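Nucleoporin NUP170 (PDB 5HAX) is a structural component of the nuclear pore complex, probably serving as a scaffold nucleoporin of its inner ring. Local coordinates at residues 401-406 with 429-434; 375-380 with 389-394; 50-55 with 483-488. All blocks are in the same frame, centred on the assembly; numbering follows the deposited sequence.

Contact 1 (401-406 with 429-434); sequences QDMLFV and GTWIEL
Two neighbouring antiparallel strands of one blade of the beta-propeller domain run through 403-406 and 429-433. Their backbones are tied by paired hydrogen bonds at L404 with I432 and at V406 with T430. The shortest joins I432 N to L404 O at 2.7 Å; V406 N meets T430 O at 2.9 Å, nearly along the C=O axis. The tight part lies on the face carrying F405 and W431, a non-hydrogen-bonded pair. W431 has CG anti to its carbonyl carbon, which lays the indole back across the partner strand. F405 CB sits over the indole face, 3.9 Å from the centroid of the W431 six-membered ring in a CH-pi contact. The phenyl group, with CG anti to the F405 backbone N, then turns its edge toward the same indole in an edge-to-face pair, planes at 56°. W431 NE1 is satisfied by the carbonyl of E353, so this aromatic layer is buried without an idle indole N-H. On the other face V406 CG2 crosses obliquely to I432 CD1 at 3.9 Å, and L404 packs by its CB against I432 CB. This aliphatic layer lies against strand 50-57 and T440. Where M403 and E433 pair, toward Q401, the packing loosens and opens toward solvent, though L434 nearby stays buried. M403, bent at its second and third torsions, runs alongside the exposed E433 and brings M403 CE to 3.8 Å from E433 CB. Q401 stretches out fully, and its amide nitrogen serves two acceptors. The bond from Q401 NE2 to E433 OE2, 2.8 Å, is bent to 145° and uses the anti lone pair of the carboxylate. The straighter one reaches L434 O, also at 2.8 Å from Q401 NE2, at 166° and almost exactly in the amide plane.

Contact 2 (375-380 with 389-394); sequences RALDPS and GYFFDV
S380 turns OG anti to its carbonyl carbon (chi1 -66°), while D393 swings CG anti to its backbone N (chi1 -170°), so that the hydroxyl meets the carboxylate. S380 OG lies 2.6 Å from D393 OD2 and, on its own side, 2.5 Å from L377 O; the one hydroxyl proton thus faces two close acceptors. D393 OD1 lies 3.2 Å from S380 CB and just as far from the hydroxyl, so the carboxylate straddles the end of the serine. The L377 side chain, with CG anti to its carbonyl carbon (chi1 -58°), comes up against the end of the same carboxylate, L377 CD1 almost in its plane and 3.6 Å from D393 OD2. The buried carboxylate is thereby flanked by hydrocarbon as well as by the hydroxyl, surroundings that might raise its proton affinity. That same methyl, L377 CD1, touches the edge of the F391 ring near its plane, 4.5 Å from F391 CE2, a light contact. The loop is shaped from within. R375 to D378 form a type I beta turn, closed by the bond from D378 N to R375 O at 3.0 Å. At the exposed R375 the guanidinium grips D378 side-on: NE and NH2 both reach OD2, with R375 NE to D378 OD2 the shorter at 2.8 Å and in the guanidinium plane. The K397 amine ties the carbonyls of R375 and D378, and a cis peptide bond precedes P379. Residues 375-379 end the long connection by which the beta-propeller chain passes from the blade of strand 341-348 into strand 380-386 of the next, here tucked against strand 390-395 of the blade it enters.

Contact 3 (50-55 with 483-488); sequences FHVVRH and HIVRRR
Four backbone hydrogen bonds join the antiparallel strands 50-55 and 483-487, the straightest from I484 N to R54 O at 2.9 Å and 176°. V53 N reaches I484 O at 2.9 Å, so V53 and R54 both face I484 across a beta bulge. Beside it, R54 NH1 gives a bond to a water at 2.6 Å, and that water takes a weak one from R486 NH2. The two guanidiniums, like charges, come close here; R486 NE is balanced by a salt bridge to E473. The pairing is the velcro closure of the beta-propeller: a strand from the start of the domain completes the blade built by strands 440-445, 473-478 and 481-487 at its end. V53 CG1 lies over the centre of the R486 guanidinium, while V53 CG2 presses on I484 CG2 at 3.4 Å, tighter than usual. The H51 ring is sandwiched, V53 CG1 on one face and R488 CD on the opposite one, 3.8 Å from its centroid; R488 NE is buried there with no partner. On the other side of the sheet R487 CD lies over one face of the F50 ring, offset toward its rim, in a CH-pi contact, and the R487 guanidinium continues to E462.

In the fold
Contacts 1 and 2 belong to one blade: strand 390-395 lies next to strand 403-409, and F405 O probably accepts a hydrogen bond from D393 N. L377 of contact 2 also packs against W431 of contact 1. Contact 3 sits in a different blade and meets this one through side chains, V406 on F50 and F392 on V485. Contact 1 is largely buried; its side-chain packing is mainly aromatic or aliphatic, and side-chain hydrogen bonds between its two segments occur at the Q401 end. Contact 2, also buried, is small and relies on a hydroxyl and carboxylate within hydrocarbon. Contact 3 is partly exposed and rich in arginine and histidine, joining chain segments 428 residues apart.

Contact 1 (401-406 with 429-434)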
loop_
_atom_site.group_PDB
_atom_site.type_symbol
_atom_site.label_atom_id
_atom_site.label_comp_id
_atom_site.label_asym_id
_atom_site.label_seq_id
_atom_site.Cartn_x
_atom_site.Cartn_y
_atom_site.Cartn_z
ATOM N N GLN A 401 -1.572 -9.284 -27.642
ATOM C CA GLN A 401 -2.440 -8.715 -26.619
ATOM C C GLN A 401 -2.087 -9.293 -25.258
ATOM O O GLN A 401 -2.037 -10.517 -25.091
ATOM C CB GLN A 401 -3.910 -8.998 -26.940
ATOM C CG GLN A 401 -4.890 -8.231 -26.068
ATOM C CD GLN A 401 -6.334 -8.601 -26.349
ATOM O OE1 GLN A 401 -6.615 -9.619 -26.983
ATOM N NE2 GLN A 401 -7.259 -7.773 -25.878
ATOM N N ASP A 402 -1.847 -8.411 -24.291
ATOM C CA ASP A 402 -1.665 -8.811 -22.903
ATOM C C ASP A 402 -3.012 -8.859 -22.199
ATOM O O ASP A 402 -3.897 -8.041 -22.467
ATOM C CB ASP A 402 -0.739 -7.839 -22.168
ATOM C CG ASP A 402 0.703 -7.940 -22.622
ATOM O OD1 ASP A 402 1.031 -8.876 -23.379
ATOM O OD2 ASP A 402 1.515 -7.085 -22.207
ATOM N N MET A 403 -3.164 -9.832 -21.304
ATOM C CA MET A 403 -4.304 -9.911 -20.398
ATOM C C MET A 403 -3.797 -9.717 -18.977
ATOM O O MET A 403 -2.786 -10.314 -18.588
ATOM C CB MET A 403 -5.031 -11.252 -20.523
ATOM C CG MET A 403 -5.712 -11.490 -21.868
ATOM S SD MET A 403 -6.941 -10.239 -22.316
ATOM C CE MET A 403 -8.067 -10.318 -20.924
ATOM N N LEU A 404 -4.496 -8.886 -18.210
ATOM C CA LEU A 404 -4.091 -8.532 -16.855
ATOM C C LEU A 404 -4.978 -9.268 -15.860
ATOM O O LEU A 404 -6.183 -9.008 -15.784
ATOM C CB LEU A 404 -4.188 -7.021 -16.648
ATOM C CG LEU A 404 -2.943 -6.342 -16.089
ATOM C CD1 LEU A 404 -1.815 -6.399 -17.104
ATOM C CD2 LEU A 404 -3.260 -4.905 -15.703
ATOM N N PHE A 405 -4.385 -10.187 -15.099
ATOM C CA PHE A 405 -5.062 -10.783 -13.956
ATOM C C PHE A 405 -4.711 -9.983 -12.710
ATOM O O PHE A 405 -3.532 -9.743 -12.435
ATOM C CB PHE A 405 -4.665 -12.247 -13.765
ATOM C CG PHE A 405 -5.235 -12.862 -12.517
ATOM C CD1 PHE A 405 -6.587 -13.151 -12.429
ATOM C CD2 PHE A 405 -4.425 -13.133 -11.426
ATOM C CE1 PHE A 405 -7.121 -13.704 -11.279
ATOM C CE2 PHE A 405 -4.954 -13.690 -10.274
ATOM C CZ PHE A 405 -6.301 -13.976 -10.201
ATOM N N VAL A 406 -5.733 -9.567 -11.969
ATOM C CA VAL A 406 -5.555 -8.755 -10.772
ATOM C C VAL A 406 -6.394 -9.360 -9.656
ATOM O O VAL A 406 -7.583 -9.636 -9.848
ATOM C CB VAL A 406 -5.944 -7.282 -11.007
ATOM C CG1 VAL A 406 -5.372 -6.415 -9.901
ATOM C CG2 VAL A 406 -5.451 -6.806 -12.365
ATOM N N GLY A 429 -10.667 -12.011 -7.469
ATOM C CA GLY A 429 -9.892 -11.816 -8.675
ATOM C C GLY A 429 -10.735 -11.290 -9.821
ATOM O O GLY A 429 -11.964 -11.358 -9.806
ATOM N N THR A 430 -10.041 -10.757 -10.825
ATOM C CA THR A 430 -10.695 -10.247 -12.025
ATOM C C THR A 430 -9.675 -10.145 -13.150
ATOM O O THR A 430 -8.465 -10.084 -12.914
ATOM C CB THR A 430 -11.351 -8.882 -11.776
ATOM O OG1 THR A 430 -12.114 -8.496 -12.927
ATOM C CG2 THR A 430 -10.300 -7.816 -11.481
ATOM N N TRP A 431 -10.189 -10.115 -14.380
ATOM C CA TRP A 431 -9.387 -9.971 -15.591
ATOM C C TRP A 431 -9.646 -8.602 -16.206
ATOM O O TRP A 431 -10.789 -8.282 -16.546
ATOM C CB TRP A 431 -9.727 -11.056 -16.610
ATOM C CG TRP A 431 -9.141 -12.394 -16.326
ATOM C CD1 TRP A 431 -9.763 -13.449 -15.728
ATOM C CD2 TRP A 431 -7.818 -12.835 -16.649
ATOM N NE1 TRP A 431 -8.907 -14.521 -15.653
ATOM C CE2 TRP A 431 -7.705 -14.170 -16.211
ATOM C CE3 TRP A 431 -6.716 -12.231 -17.263
ATOM C CZ2 TRP A 431 -6.537 -14.911 -16.367
ATOM C CZ3 TRP A 431 -5.554 -12.968 -17.416
ATOM C CH2 TRP A 431 -5.474 -14.293 -16.970
ATOM N N ILE A 432 -8.587 -7.815 -16.377
ATOM C CA ILE A 432 -8.660 -6.515 -17.037
ATOM C C ILE A 432 -8.018 -6.657 -18.409
ATOM O O ILE A 432 -6.835 -7.004 -18.516
ATOM C CB ILE A 432 -7.976 -5.419 -16.208
ATOM C CG1 ILE A 432 -8.797 -5.148 -14.944
ATOM C CG2 ILE A 432 -7.823 -4.137 -17.029
ATOM C CD1 ILE A 432 -8.080 -4.319 -13.911
ATOM N N GLU A 433 -8.793 -6.378 -19.453
ATOM C CA GLU A 433 -8.330 -6.525 -20.825
ATOM C C GLU A 433 -7.708 -5.223 -21.312
ATOM O O GLU A 433 -8.289 -4.146 -21.144
ATOM C CB GLU A 433 -9.486 -6.929 -21.741
ATOM C CG GLU A 433 -9.068 -7.167 -23.187
ATOM C CD GLU A 433 -10.200 -7.699 -24.045
ATOM O OE1 GLU A 433 -11.337 -7.802 -23.538
ATOM O OE2 GLU A 433 -9.951 -8.016 -25.227
ATOM N N LEU A 434 -6.523 -5.331 -21.904
ATOM C CA LEU A 434 -5.882 -4.230 -22.607
ATOM C C LEU A 434 -6.064 -4.421 -24.109
ATOM O O LEU A 434 -6.096 -5.548 -24.609
ATOM C CB LEU A 434 -4.393 -4.151 -22.260
ATOM C CG LEU A 434 -4.051 -4.030 -20.771
ATOM C CD1 LEU A 434 -2.543 -4.083 -20.568
ATOM C CD2 LEU A 434 -4.632 -2.754 -20.165
#

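Contact 2 (375-380 with 389-394)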
loop_
_atom_site.group_PDB
_atom_site.type_symbol
_atom_site.label_atom_id
_atom_site.label_comp_id
_atom_site.label_asym_id
_atom_site.label_seq_id
_atom_site.Cartn_x
_atom_site.Cartn_y
_atom_site.Cartn_z
ATOM N N ARG A 375 -4.035 -23.664 -16.347
ATOM C CA ARG A 375 -3.155 -22.987 -17.290
ATOM C C ARG A 375 -3.596 -21.552 -17.563
ATOM O O ARG A 375 -3.117 -20.939 -18.521
ATOM C CB ARG A 375 -3.101 -23.767 -18.607
ATOM C CG ARG A 375 -2.733 -25.239 -18.462
ATOM C CD ARG A 375 -1.231 -25.447 -18.374
ATOM N NE ARG A 375 -0.540 -24.922 -19.548
ATOM C CZ ARG A 375 -0.592 -25.469 -20.759
ATOM N NH1 ARG A 375 -1.309 -26.565 -20.970
ATOM N NH2 ARG A 375 0.071 -24.915 -21.765
ATOM N N ALA A 376 -4.490 -21.001 -16.735
ATOM C CA ALA A 376 -5.101 -19.712 -17.043
ATOM C C ALA A 376 -4.088 -18.575 -17.009
ATOM O O ALA A 376 -4.273 -17.565 -17.696
ATOM C CB ALA A 376 -6.241 -19.430 -16.065
ATOM N N LEU A 377 -3.024 -18.710 -16.214
ATOM C CA LEU A 377 -1.971 -17.706 -16.125
ATOM C C LEU A 377 -0.711 -18.125 -16.874
ATOM O O LEU A 377 0.366 -17.573 -16.622
ATOM C CB LEU A 377 -1.640 -17.416 -14.660
ATOM C CG LEU A 377 -2.782 -16.917 -13.770
ATOM C CD1 LEU A 377 -2.257 -16.568 -12.387
ATOM C CD2 LEU A 377 -3.493 -15.719 -14.389
ATOM N N ASP A 378 -0.825 -19.085 -17.786
ATOM C CA ASP A 378 0.316 -19.581 -18.551
ATOM C C ASP A 378 0.249 -19.047 -19.983
ATOM O O ASP A 378 -0.710 -19.333 -20.701
ATOM C CB ASP A 378 0.327 -21.112 -18.542
ATOM C CG ASP A 378 1.495 -21.698 -19.315
ATOM O OD1 ASP A 378 2.475 -20.970 -19.573
ATOM O OD2 ASP A 378 1.435 -22.898 -19.659
ATOM N N PRO A 379 1.262 -18.273 -20.415
ATOM C CA PRO A 379 2.495 -17.844 -19.742
ATOM C C PRO A 379 2.365 -16.522 -18.983
ATOM O O PRO A 379 1.699 -15.604 -19.460
ATOM C CB PRO A 379 3.471 -17.686 -20.902
ATOM C CG PRO A 379 2.611 -17.195 -22.015
ATOM C CD PRO A 379 1.245 -17.826 -21.819
ATOM N N SER A 380 3.010 -16.436 -17.823
ATOM C CA SER A 380 3.122 -15.194 -17.068
ATOM C C SER A 380 4.451 -14.530 -17.408
ATOM O O SER A 380 5.518 -15.097 -17.141
ATOM C CB SER A 380 3.019 -15.461 -15.567
ATOM O OG SER A 380 1.730 -15.942 -15.232
ATOM N N GLY A 389 -1.146 -7.576 -0.443
ATOM C CA GLY A 389 -1.198 -8.757 -1.289
ATOM C C GLY A 389 -1.796 -8.534 -2.664
ATOM O O GLY A 389 -2.084 -9.502 -3.375
ATOM N N TYR A 390 -1.994 -7.275 -3.051
ATOM C CA TYR A 390 -2.487 -6.966 -4.389
ATOM C C TYR A 390 -1.537 -7.541 -5.435
ATOM O O TYR A 390 -0.345 -7.226 -5.436
ATOM C CB TYR A 390 -2.613 -5.452 -4.566
ATOM C CG TYR A 390 -3.419 -4.737 -3.501
ATOM C CD1 TYR A 390 -4.535 -5.329 -2.916
ATOM C CD2 TYR A 390 -3.059 -3.460 -3.081
ATOM C CE1 TYR A 390 -5.267 -4.664 -1.945
ATOM C CE2 TYR A 390 -3.783 -2.791 -2.115
ATOM C CZ TYR A 390 -4.886 -3.393 -1.551
ATOM O OH TYR A 390 -5.600 -2.718 -0.584
ATOM N N PHE A 391 -2.067 -8.374 -6.330
ATOM C CA PHE A 391 -1.264 -9.145 -7.275
ATOM C C PHE A 391 -1.660 -8.781 -8.701
ATOM O O PHE A 391 -2.836 -8.880 -9.064
ATOM C CB PHE A 391 -1.448 -10.646 -7.026
ATOM C CG PHE A 391 -0.775 -11.530 -8.042
ATOM C CD1 PHE A 391 0.569 -11.381 -8.334
ATOM C CD2 PHE A 391 -1.485 -12.534 -8.681
ATOM C CE1 PHE A 391 1.188 -12.202 -9.260
ATOM C CE2 PHE A 391 -0.872 -13.358 -9.604
ATOM C CZ PHE A 391 0.467 -13.193 -9.890
ATOM N N PHE A 392 -0.678 -8.364 -9.500
ATOM C CA PHE A 392 -0.854 -8.077 -10.921
ATOM C C PHE A 392 -0.005 -9.049 -11.726
ATOM O O PHE A 392 1.205 -9.143 -11.499
ATOM C CB PHE A 392 -0.437 -6.639 -11.258
ATOM C CG PHE A 392 -1.353 -5.583 -10.703
ATOM C CD1 PHE A 392 -2.218 -4.896 -11.534
ATOM C CD2 PHE A 392 -1.337 -5.265 -9.356
ATOM C CE1 PHE A 392 -3.056 -3.917 -11.033
ATOM C CE2 PHE A 392 -2.175 -4.287 -8.848
ATOM C CZ PHE A 392 -3.034 -3.614 -9.688
ATOM N N ASP A 393 -0.628 -9.759 -12.670
ATOM C CA ASP A 393 0.073 -10.716 -13.525
ATOM C C ASP A 393 -0.226 -10.409 -14.984
ATOM O O ASP A 393 -1.392 -10.371 -15.389
ATOM C CB ASP A 393 -0.330 -12.156 -13.201
ATOM C CG ASP A 393 0.545 -13.179 -13.908
ATOM O OD1 ASP A 393 1.562 -12.782 -14.514
ATOM O OD2 ASP A 393 0.226 -14.382 -13.850
ATOM N N VAL A 394 0.830 -10.206 -15.769
ATOM C CA VAL A 394 0.716 -9.949 -17.201
ATOM C C VAL A 394 0.794 -11.304 -17.896
ATOM O O VAL A 394 1.868 -11.898 -18.004
ATOM C CB VAL A 394 1.811 -9.000 -17.693
ATOM C CG1 VAL A 394 1.645 -8.714 -19.181
ATOM C CG2 VAL A 394 1.798 -7.707 -16.888
#

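Contact 3 (50-55 with 483-488)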
loop_
_atom_site.group_PDB
_atom_site.type_symbol
_atom_site.label_atom_id
_atom_site.label_comp_id
_atom_site.label_asym_id
_atom_site.label_seq_id
_atom_site.Cartn_x
_atom_site.Cartn_y
_atom_site.Cartn_z
ATOM N N PHE A 50 -10.873 -4.524 -8.566
ATOM C CA PHE A 50 -10.123 -3.424 -9.150
ATOM C C PHE A 50 -10.863 -2.961 -10.395
ATOM O O PHE A 50 -11.691 -3.688 -10.947
ATOM C CB PHE A 50 -8.693 -3.840 -9.529
ATOM C CG PHE A 50 -7.884 -4.392 -8.386
ATOM C CD1 PHE A 50 -6.956 -3.599 -7.735
ATOM C CD2 PHE A 50 -8.036 -5.708 -7.979
ATOM C CE1 PHE A 50 -6.201 -4.104 -6.692
ATOM C CE2 PHE A 50 -7.286 -6.218 -6.934
ATOM C CZ PHE A 50 -6.367 -5.415 -6.293
ATOM N N HIS A 51 -10.563 -1.744 -10.846
ATOM C CA HIS A 51 -11.090 -1.302 -12.130
ATOM C C HIS A 51 -10.282 -0.120 -12.644
ATOM O O HIS A 51 -9.663 0.617 -11.868
ATOM C CB HIS A 51 -12.584 -0.947 -12.042
ATOM C CG HIS A 51 -12.892 0.263 -11.212
ATOM N ND1 HIS A 51 -12.220 0.570 -10.049
ATOM C CD2 HIS A 51 -13.824 1.233 -11.374
ATOM C CE1 HIS A 51 -12.718 1.681 -9.534
ATOM N NE2 HIS A 51 -13.691 2.104 -10.320
ATOM N N VAL A 52 -10.282 0.032 -13.967
ATOM C CA VAL A 52 -9.565 1.115 -14.630
ATOM C C VAL A 52 -10.373 2.397 -14.488
ATOM O O VAL A 52 -11.573 2.422 -14.784
ATOM C CB VAL A 52 -9.322 0.779 -16.112
ATOM C CG1 VAL A 52 -8.550 1.898 -16.799
ATOM C CG2 VAL A 52 -8.580 -0.544 -16.253
ATOM N N VAL A 53 -9.714 3.474 -14.055
ATOM C CA VAL A 53 -10.398 4.745 -13.814
ATOM C C VAL A 53 -10.081 5.766 -14.905
ATOM O O VAL A 53 -10.921 6.613 -15.225
ATOM C CB VAL A 53 -10.053 5.304 -12.418
ATOM C CG1 VAL A 53 -10.712 4.453 -11.337
ATOM C CG2 VAL A 53 -8.551 5.384 -12.207
ATOM N N ARG A 54 -8.884 5.710 -15.483
ATOM C CA ARG A 54 -8.543 6.613 -16.580
ATOM C C ARG A 54 -7.256 6.132 -17.241
ATOM O O ARG A 54 -6.583 5.224 -16.746
ATOM C CB ARG A 54 -8.394 8.061 -16.098
ATOM C CG ARG A 54 -7.232 8.274 -15.154
ATOM C CD ARG A 54 -7.265 9.652 -14.512
ATOM N NE ARG A 54 -6.593 9.632 -13.216
ATOM C CZ ARG A 54 -7.211 9.626 -12.037
ATOM N NH1 ARG A 54 -6.494 9.595 -10.923
ATOM N NH2 ARG A 54 -8.536 9.662 -11.959
ATOM N N HIS A 55 -6.924 6.758 -18.374
ATOM C CA HIS A 55 -5.735 6.417 -19.146
ATOM C C HIS A 55 -5.078 7.695 -19.652
ATOM O O HIS A 55 -5.747 8.707 -19.875
ATOM C CB HIS A 55 -6.076 5.497 -20.326
ATOM C CG HIS A 55 -6.823 6.181 -21.430
ATOM N ND1 HIS A 55 -8.193 6.323 -21.427
ATOM C CD2 HIS A 55 -6.387 6.758 -22.575
ATOM C CE1 HIS A 55 -8.571 6.960 -22.520
ATOM N NE2 HIS A 55 -7.495 7.235 -23.235
ATOM N N HIS A 483 -2.223 3.467 -17.790
ATOM C CA HIS A 483 -3.563 3.185 -17.294
ATOM C C HIS A 483 -3.558 3.196 -15.770
ATOM O O HIS A 483 -2.663 2.625 -15.141
ATOM C CB HIS A 483 -4.059 1.828 -17.798
ATOM C CG HIS A 483 -3.944 1.650 -19.280
ATOM N ND1 HIS A 483 -5.007 1.838 -20.138
ATOM C CD2 HIS A 483 -2.891 1.297 -20.058
ATOM C CE1 HIS A 483 -4.614 1.610 -21.379
ATOM N NE2 HIS A 483 -3.334 1.280 -21.358
ATOM N N ILE A 484 -4.559 3.847 -15.180
ATOM C CA ILE A 484 -4.694 3.930 -13.728
ATOM C C ILE A 484 -5.700 2.877 -13.284
ATOM O O ILE A 484 -6.852 2.872 -13.736
ATOM C CB ILE A 484 -5.135 5.332 -13.277
ATOM C CG1 ILE A 484 -4.202 6.409 -13.843
ATOM C CG2 ILE A 484 -5.167 5.400 -11.755
ATOM C CD1 ILE A 484 -2.757 6.294 -13.385
ATOM N N VAL A 485 -5.265 1.988 -12.397
ATOM C CA VAL A 485 -6.108 0.951 -11.812
ATOM C C VAL A 485 -6.265 1.270 -10.334
ATOM O O VAL A 485 -5.278 1.576 -9.655
ATOM C CB VAL A 485 -5.499 -0.447 -12.012
ATOM C CG1 VAL A 485 -6.405 -1.517 -11.409
ATOM C CG2 VAL A 485 -5.255 -0.715 -13.491
ATOM N N ARG A 486 -7.498 1.194 -9.836
ATOM C CA ARG A 486 -7.824 1.565 -8.463
ATOM C C ARG A 486 -8.418 0.370 -7.730
ATOM O O ARG A 486 -9.283 -0.329 -8.268
ATOM C CB ARG A 486 -8.804 2.743 -8.433
ATOM C CG ARG A 486 -9.253 3.152 -7.032
ATOM C CD ARG A 486 -10.238 4.311 -7.086
ATOM N NE ARG A 486 -9.630 5.517 -7.642
ATOM C CZ ARG A 486 -10.305 6.498 -8.234
ATOM N NH1 ARG A 486 -11.623 6.425 -8.363
ATOM N NH2 ARG A 486 -9.659 7.555 -8.708
ATOM N N ARG A 487 -7.947 0.145 -6.507
ATOM C CA ARG A 487 -8.538 -0.852 -5.628
ATOM C C ARG A 487 -9.890 -0.365 -5.122
ATOM O O ARG A 487 -10.043 0.798 -4.735
ATOM C CB ARG A 487 -7.593 -1.122 -4.452
ATOM C CG ARG A 487 -8.162 -1.971 -3.326
ATOM C CD ARG A 487 -8.514 -3.367 -3.792
ATOM N NE ARG A 487 -8.845 -4.239 -2.666
ATOM C CZ ARG A 487 -9.717 -5.242 -2.718
ATOM N NH1 ARG A 487 -10.368 -5.516 -3.841
ATOM N NH2 ARG A 487 -9.942 -5.971 -1.634
ATOM N N ARG A 488 -10.876 -1.258 -5.126
ATOM C CA ARG A 488 -12.219 -0.943 -4.654
ATOM C C ARG A 488 -12.423 -1.495 -3.251
ATOM O O ARG A 488 -12.083 -2.651 -2.975
ATOM C CB ARG A 488 -13.275 -1.502 -5.606
ATOM C CG ARG A 488 -13.362 -0.710 -6.895
ATOM C CD ARG A 488 -14.284 -1.342 -7.915
ATOM N NE ARG A 488 -15.681 -0.968 -7.713
ATOM C CZ ARG A 488 -16.569 -0.824 -8.693
ATOM N NH1 ARG A 488 -17.819 -0.483 -8.407
ATOM N NH2 ARG A 488 -16.216 -1.015 -9.959
HETATM O O HOH W 1 -7.660 9.099 -8.655
#